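Local structure of Dye type peroxidase A (6GZW) at residues A[224-229]-A[320-325]; A[17-22]-A[358-363]. The protein is a haem enzyme of the dye-decolourising peroxidase family, which probably uses hydrogen peroxide to oxidise dyes and related substrates. All coordinates share one frame; numbering follows the deposited sequence.

Contact 1: residues A[224-229]-A[320-325]; sequences RRIRML and LLFVCW. With HEM (protoporphyrin IX containing Fe), chain C.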
loop_
_atom_site.group_PDB
_atom_site.type_symbol
_atom_site.label_atom_id
_atom_site.label_comp_id
_atom_site.label_asym_id
_atom_site.label_seq_id
_atom_site.Cartn_x
_atom_site.Cartn_y
_atom_site.Cartn_z
ATOM N N ARG A 224 16.766 5.273 4.940
ATOM C CA ARG A 224 17.230 3.911 5.266
ATOM C C ARG A 224 16.075 2.956 5.175
ATOM O O ARG A 224 15.028 3.188 5.798
ATOM C CB ARG A 224 17.827 3.841 6.691
ATOM C CG ARG A 224 18.917 4.884 6.955
ATOM C CD ARG A 224 20.222 4.588 6.239
ATOM N NE ARG A 224 20.969 3.533 6.922
ATOM C CZ ARG A 224 22.281 3.327 6.812
ATOM N NH1 ARG A 224 23.031 4.054 5.968
ATOM N NH2 ARG A 224 22.853 2.354 7.541
ATOM N N ARG A 225 16.245 1.891 4.390
ATOM C CA ARG A 225 15.276 0.818 4.327
ATOM C C ARG A 225 15.689 -0.119 5.465
ATOM O O ARG A 225 16.651 -0.861 5.320
ATOM C CB ARG A 225 15.307 0.089 2.976
ATOM C CG ARG A 225 14.252 -1.016 2.849
ATOM C CD ARG A 225 14.511 -1.873 1.622
ATOM N NE ARG A 225 13.523 -2.941 1.460
ATOM C CZ ARG A 225 12.286 -2.763 0.983
ATOM N NH1 ARG A 225 11.854 -1.552 0.652
ATOM N NH2 ARG A 225 11.463 -3.793 0.858
ATOM N N ILE A 226 14.926 -0.100 6.565
ATOM C CA ILE A 226 15.297 -0.869 7.740
ATOM C C ILE A 226 14.283 -1.986 7.915
ATOM O O ILE A 226 13.128 -1.737 8.256
ATOM C CB ILE A 226 15.347 0.009 9.002
ATOM C CG1 ILE A 226 16.206 1.250 8.764
ATOM C CG2 ILE A 226 15.890 -0.797 10.168
ATOM C CD1 ILE A 226 16.243 2.188 9.949
ATOM N N ARG A 227 14.720 -3.228 7.676
ATOM C CA ARG A 227 13.860 -4.357 7.863
ATOM C C ARG A 227 13.700 -4.607 9.333
ATOM O O ARG A 227 14.652 -4.486 10.100
ATOM C CB ARG A 227 14.428 -5.610 7.187
ATOM C CG ARG A 227 13.540 -6.842 7.350
ATOM C CD ARG A 227 13.798 -7.873 6.272
ATOM N NE ARG A 227 15.122 -8.497 6.383
ATOM C CZ ARG A 227 15.396 -9.566 7.115
ATOM N NH1 ARG A 227 14.479 -10.144 7.878
ATOM N NH2 ARG A 227 16.626 -10.065 7.088
ATOM N N MET A 228 12.485 -4.872 9.750
ATOM C CA MET A 228 12.259 -5.275 11.121
ATOM C C MET A 228 12.294 -6.788 11.213
ATOM O O MET A 228 11.609 -7.459 10.495
ATOM C CB MET A 228 10.937 -4.740 11.643
ATOM C CG MET A 228 10.920 -3.231 11.826
ATOM S SD MET A 228 9.238 -2.613 11.986
ATOM C CE MET A 228 9.603 -1.036 12.729
ATOM N N LEU A 229 13.069 -7.324 12.150
ATOM C CA LEU A 229 13.164 -8.767 12.349
ATOM C C LEU A 229 11.992 -9.170 13.233
ATOM O O LEU A 229 12.148 -9.578 14.383
ATOM C CB LEU A 229 14.525 -9.151 12.987
ATOM C CG LEU A 229 15.749 -8.737 12.154
ATOM C CD1 LEU A 229 17.026 -9.285 12.768
ATOM C CD2 LEU A 229 15.664 -9.158 10.705
ATOM N N LEU A 320 10.577 -0.380 8.175
ATOM C CA LEU A 320 10.404 1.080 8.162
ATOM C C LEU A 320 11.255 1.698 7.090
ATOM O O LEU A 320 12.457 1.387 6.998
ATOM C CB LEU A 320 10.854 1.631 9.518
ATOM C CG LEU A 320 10.476 3.092 9.827
ATOM C CD1 LEU A 320 9.005 3.242 10.089
ATOM C CD2 LEU A 320 11.290 3.552 11.039
ATOM N N LEU A 321 10.636 2.526 6.232
ATOM C CA LEU A 321 11.390 3.425 5.364
ATOM C C LEU A 321 11.663 4.636 6.217
ATOM O O LEU A 321 10.810 5.528 6.384
ATOM C CB LEU A 321 10.648 3.801 4.094
ATOM C CG LEU A 321 10.116 2.635 3.250
ATOM C CD1 LEU A 321 9.341 3.151 2.054
ATOM C CD2 LEU A 321 11.247 1.717 2.795
ATOM N N PHE A 322 12.819 4.592 6.867
ATOM C CA PHE A 322 13.271 5.650 7.755
ATOM C C PHE A 322 13.717 6.801 6.855
ATOM O O PHE A 322 14.527 6.611 5.974
ATOM C CB PHE A 322 14.418 5.109 8.605
ATOM C CG PHE A 322 14.955 6.084 9.613
ATOM C CD1 PHE A 322 14.369 6.201 10.870
ATOM C CD2 PHE A 322 16.032 6.885 9.309
ATOM C CE1 PHE A 322 14.863 7.090 11.829
ATOM C CE2 PHE A 322 16.533 7.774 10.252
ATOM C CZ PHE A 322 15.940 7.872 11.514
ATOM N N VAL A 323 13.150 7.980 7.082
ATOM C CA VAL A 323 13.444 9.177 6.292
ATOM C C VAL A 323 13.660 10.315 7.262
ATOM O O VAL A 323 12.729 10.744 7.942
ATOM C CB VAL A 323 12.286 9.527 5.346
ATOM C CG1 VAL A 323 12.686 10.686 4.447
ATOM C CG2 VAL A 323 11.919 8.331 4.498
ATOM N N CYS A 324 14.896 10.786 7.381
ATOM C CA CYS A 324 15.198 11.852 8.340
ATOM C C CYS A 324 15.796 13.045 7.630
ATOM O O CYS A 324 16.441 12.912 6.578
ATOM C CB CYS A 324 16.138 11.407 9.481
ATOM S SG CYS A 324 17.791 10.906 8.955
ATOM N N TRP A 325 15.601 14.195 8.276
ATOM C CA TRP A 325 15.873 15.502 7.711
ATOM C C TRP A 325 16.752 16.282 8.705
ATOM O O TRP A 325 16.450 16.302 9.889
ATOM C CB TRP A 325 14.538 16.217 7.494
ATOM C CG TRP A 325 13.642 15.548 6.481
ATOM C CD1 TRP A 325 12.605 14.674 6.706
ATOM C CD2 TRP A 325 13.701 15.751 5.078
ATOM N NE1 TRP A 325 12.031 14.309 5.505
ATOM C CE2 TRP A 325 12.686 14.970 4.492
ATOM C CE3 TRP A 325 14.536 16.511 4.250
ATOM C CZ2 TRP A 325 12.491 14.934 3.118
ATOM C CZ3 TRP A 325 14.321 16.490 2.880
ATOM C CH2 TRP A 325 13.327 15.682 2.336
HETATM C CHA HEM C . 12.835 7.748 18.827
HETATM C CHB HEM C . 11.721 3.436 16.930
HETATM C CHC HEM C . 15.503 3.860 13.912
HETATM C CHD HEM C . 16.593 8.146 15.807
HETATM C C1A HEM C . 12.211 6.553 18.580
HETATM C C2A HEM C . 11.100 6.053 19.322
HETATM C C3A HEM C . 10.802 4.844 18.783
HETATM C C4A HEM C . 11.726 4.591 17.717
HETATM C CMA HEM C . 9.686 3.906 19.176
HETATM C CAA HEM C . 10.394 6.720 20.495
HETATM C CBA HEM C . 9.221 7.632 20.169
HETATM C CGA HEM C . 9.667 8.874 19.474
HETATM O O1A HEM C . 10.111 9.877 20.096
HETATM O O2A HEM C . 9.625 8.927 18.211
HETATM C C1B HEM C . 12.658 3.188 15.910
HETATM C C2B HEM C . 12.631 2.045 15.059
HETATM C C3B HEM C . 13.683 2.127 14.202
HETATM C C4B HEM C . 14.375 3.406 14.551
HETATM C CMB HEM C . 11.641 0.923 15.138
HETATM C CAB HEM C . 14.056 1.251 13.071
HETATM C CBB HEM C . 13.201 0.498 12.400
HETATM C C1C HEM C . 16.168 5.035 14.185
HETATM C C2C HEM C . 17.334 5.479 13.509
HETATM C C3C HEM C . 17.657 6.703 14.066
HETATM C C4C HEM C . 16.652 7.003 15.055
HETATM C CMC HEM C . 18.101 4.768 12.436
HETATM C CAC HEM C . 18.809 7.597 13.801
HETATM C CBC HEM C . 20.000 7.263 13.279
HETATM C C1D HEM C . 15.576 8.366 16.745
HETATM C C2D HEM C . 15.522 9.645 17.477
HETATM C C3D HEM C . 14.481 9.545 18.325
HETATM C C4D HEM C . 13.910 8.187 18.088
HETATM C CMD HEM C . 16.433 10.855 17.290
HETATM C CAD HEM C . 14.025 10.616 19.303
HETATM C CBD HEM C . 14.819 10.583 20.613
HETATM C CGD HEM C . 14.388 11.696 21.516
HETATM O O1D HEM C . 13.513 11.498 22.405
HETATM O O2D HEM C . 14.891 12.828 21.359
HETATM N NA HEM C . 12.651 5.609 17.664
HETATM N NB HEM C . 13.717 3.939 15.585
HETATM N NC HEM C . 15.804 5.920 15.145
HETATM N ND HEM C . 14.663 7.489 17.198
HETATM FE FE HEM C . 14.221 5.763 16.444
HETATM O O HOH W 1 13.103 6.614 15.045
#
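Phe322 and Ile226, side by side on one face of an antiparallel strand pair, press directly against the haem, so two neighbouring strands form part of the wall of the cofactor pocket. With CG anti to the backbone N (chi1 -178°), the Phe322 ring reaches one pyrrole: CZ stands 3.3 Å from haem C3C, and the haem methyl CMC lies over the centre of one ring face. The water bound to the iron sits at the edge of the same ring, in its plane. Ile226 CD1 packs 3.7 Å from Phe322 CB, while its CG2 meets haem CBB at 3.7 Å, the vinyl end that Leu320 CD2 also touches. Met228 CE comes 3.7 Å from haem CMB. Beneath this apolar surface, Arg224 with Phe322 and Ile226 with Leu320 are hydrogen-bonded pairs; Ile226 N to Leu320 O is 2.9 Å and nearly straight. On the other face, Leu321 CD2 lies 4.0 Å from Arg225 NH1, and that guanidinium forms salt bridges with Asp308 and Asp317. Strand 219-228 runs between 350-360 and 316-326 in the antiparallel sheet, with 300-310 next beyond 316-326.

Contact 2: residues A[17-22]-A[358-363]; sequences KHQPGI and FAVPGG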
loop_
_atom_site.group_PDB
_atom_site.type_symbol
_atom_site.label_atom_id
_atom_site.label_comp_id
_atom_site.label_asym_id
_atom_site.label_seq_id
_atom_site.Cartn_x
_atom_site.Cartn_y
_atom_site.Cartn_z
ATOM N N LYS A 17 9.183 28.741 0.730
ATOM C CA LYS A 17 10.590 28.821 1.108
ATOM C C LYS A 17 11.235 27.417 1.161
ATOM O O LYS A 17 12.352 27.227 0.683
ATOM C CB LYS A 17 10.709 29.543 2.454
ATOM C CG LYS A 17 12.114 29.691 3.001
ATOM C CD LYS A 17 12.024 30.327 4.386
ATOM C CE LYS A 17 13.367 30.784 4.920
ATOM N NZ LYS A 17 13.174 31.538 6.203
ATOM N N HIS A 18 10.518 26.456 1.738
ATOM C CA HIS A 18 10.958 25.060 1.845
ATOM C C HIS A 18 10.118 24.189 0.917
ATOM O O HIS A 18 8.960 24.504 0.658
ATOM C CB HIS A 18 10.784 24.562 3.286
ATOM C CG HIS A 18 11.434 25.444 4.306
ATOM N ND1 HIS A 18 12.785 25.726 4.283
ATOM C CD2 HIS A 18 10.920 26.142 5.344
ATOM C CE1 HIS A 18 13.075 26.542 5.285
ATOM N NE2 HIS A 18 11.961 26.818 5.935
ATOM N N GLN A 19 10.714 23.108 0.421
ATOM C CA GLN A 19 9.927 22.100 -0.316
ATOM C C GLN A 19 8.956 21.419 0.625
ATOM O O GLN A 19 9.283 21.228 1.816
ATOM C CB GLN A 19 10.831 21.064 -0.945
ATOM C CG GLN A 19 11.566 21.519 -2.200
ATOM C CD GLN A 19 12.225 20.345 -2.902
ATOM O OE1 GLN A 19 11.517 19.494 -3.481
ATOM N NE2 GLN A 19 13.542 20.287 -2.886
ATOM N N PRO A 20 7.775 21.024 0.106
ATOM C CA PRO A 20 6.839 20.185 0.862
ATOM C C PRO A 20 7.421 18.776 1.120
ATOM O O PRO A 20 8.404 18.371 0.500
ATOM C CB PRO A 20 5.625 20.108 -0.075
ATOM C CG PRO A 20 6.240 20.119 -1.414
ATOM C CD PRO A 20 7.386 21.094 -1.326
ATOM N N GLY A 21 6.863 18.067 2.091
ATOM C CA GLY A 21 7.319 16.722 2.433
ATOM C C GLY A 21 8.406 16.623 3.497
ATOM O O GLY A 21 9.034 15.576 3.630
ATOM N N ILE A 22 8.652 17.723 4.219
ATOM C CA ILE A 22 9.639 17.771 5.270
ATOM C C ILE A 22 8.920 17.988 6.587
ATOM O O ILE A 22 9.034 17.154 7.506
ATOM C CB ILE A 22 10.712 18.845 5.001
ATOM C CG1 ILE A 22 11.369 18.610 3.637
ATOM C CG2 ILE A 22 11.795 18.820 6.083
ATOM C CD1 ILE A 22 12.335 19.695 3.208
ATOM N N PHE A 358 20.555 12.505 0.187
ATOM C CA PHE A 358 20.246 13.462 -0.887
ATOM C C PHE A 358 20.175 14.907 -0.398
ATOM O O PHE A 358 19.754 15.170 0.740
ATOM C CB PHE A 358 18.963 13.054 -1.619
ATOM C CG PHE A 358 18.947 11.608 -2.062
ATOM C CD1 PHE A 358 19.650 11.184 -3.186
ATOM C CD2 PHE A 358 18.243 10.660 -1.331
ATOM C CE1 PHE A 358 19.634 9.859 -3.575
ATOM C CE2 PHE A 358 18.224 9.324 -1.722
ATOM C CZ PHE A 358 18.915 8.911 -2.847
ATOM N N ALA A 359 20.610 15.824 -1.273
ATOM C CA ALA A 359 20.514 17.256 -1.043
ATOM C C ALA A 359 19.195 17.763 -1.598
ATOM O O ALA A 359 18.995 17.773 -2.827
ATOM C CB ALA A 359 21.666 17.979 -1.723
ATOM N N VAL A 360 18.320 18.226 -0.726
ATOM C CA VAL A 360 16.972 18.623 -1.091
ATOM C C VAL A 360 16.938 20.152 -0.973
ATOM O O VAL A 360 16.875 20.692 0.140
ATOM C CB VAL A 360 15.961 17.924 -0.164
ATOM C CG1 VAL A 360 14.556 18.462 -0.309
ATOM C CG2 VAL A 360 15.970 16.409 -0.418
ATOM N N PRO A 361 17.024 20.865 -2.111
ATOM C CA PRO A 361 17.098 22.334 -2.024
ATOM C C PRO A 361 15.826 23.001 -1.540
ATOM O O PRO A 361 14.821 22.346 -1.229
ATOM C CB PRO A 361 17.411 22.731 -3.462
ATOM C CG PRO A 361 16.707 21.676 -4.257
ATOM C CD PRO A 361 17.033 20.426 -3.514
ATOM N N GLY A 362 15.865 24.323 -1.418
ATOM C CA GLY A 362 14.674 25.086 -1.053
ATOM C C GLY A 362 13.493 24.911 -1.992
ATOM O O GLY A 362 13.637 24.376 -3.093
ATOM N N GLY A 363 12.329 25.371 -1.567
ATOM C CA GLY A 363 11.136 25.232 -2.392
ATOM C C GLY A 363 11.206 26.140 -3.599
ATOM O O GLY A 363 11.958 27.125 -3.623
HETATM O O HOH W 2 13.524 22.840 1.251
#
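Gln19 reaches across to Pro361 with its side-chain amide, in the buried half of the contact. Gln19 CG is anti to the carbonyl carbon (chi1 -76°) and the chain runs extended beyond it, carrying Gln19 NE2 to 2.9 Å from Pro361 O. The bond is nearly straight at the hydrogen, 169°, and the acceptor lies in the amide plane, but NE2 approaches from above the carbonyl plane. Gln19 NE2 also sits 3.3 Å from Val360 CG1 and 3.5 Å from Pro361 CD, so apolar groups crowd round the buried amide. Its other end is held too, because Gln19 OE1 accepts from Phe86 N. A water gives Pro361 O a second partner: it donates to that oxygen and accepts from Gln19 N at 2.9 Å, tying the backbone of one segment to the other. The backbones also close up at Gly363, whose CA is 3.9 Å from Gln19 CA. There Gly363 N donates to Lys17 O at 2.9 Å, again from above the carbonyl plane. Ile22 adds a looser apolar touch, CD1 to Val360 CG1 at 4.3 Å.

Toward solvent the character changes. Gly362 and Gly363 are partly exposed. Lys17 is exposed, and its NZ pairs with Glu203; the His18 ring stacks with Phe200 and its ND1 bonds to Asn217 O. Hydrogen bonds and a bridging water fasten the loop between helix 6-9 and strand 29-37 to the residues that follow strand 350-360, which lies between 83-89 and 219-228 in the sheet.

Overall arrangement
The centres of contact 1 and contact 2 lie about 20 Å apart, yet both reach one antiparallel sheet, in which strands 219-228 and 350-360 are neighbours. Trp325, at the end of 320-325 remote from the haem, joins them: Trp325 CZ3 packs 3.7 Å from Val360 CG2, and its ring also touches Gly21 and Ile22. Along the chain, 17-22 comes first, then 224-229 and 320-325, and last 358-363, so contact 2 spans the sequence that contains contact 1. Contact 1 pairs strands within the C-terminal family region beside the haem, whereas contact 2 brings the N-terminal region against the C-terminal one, away from the cofactor.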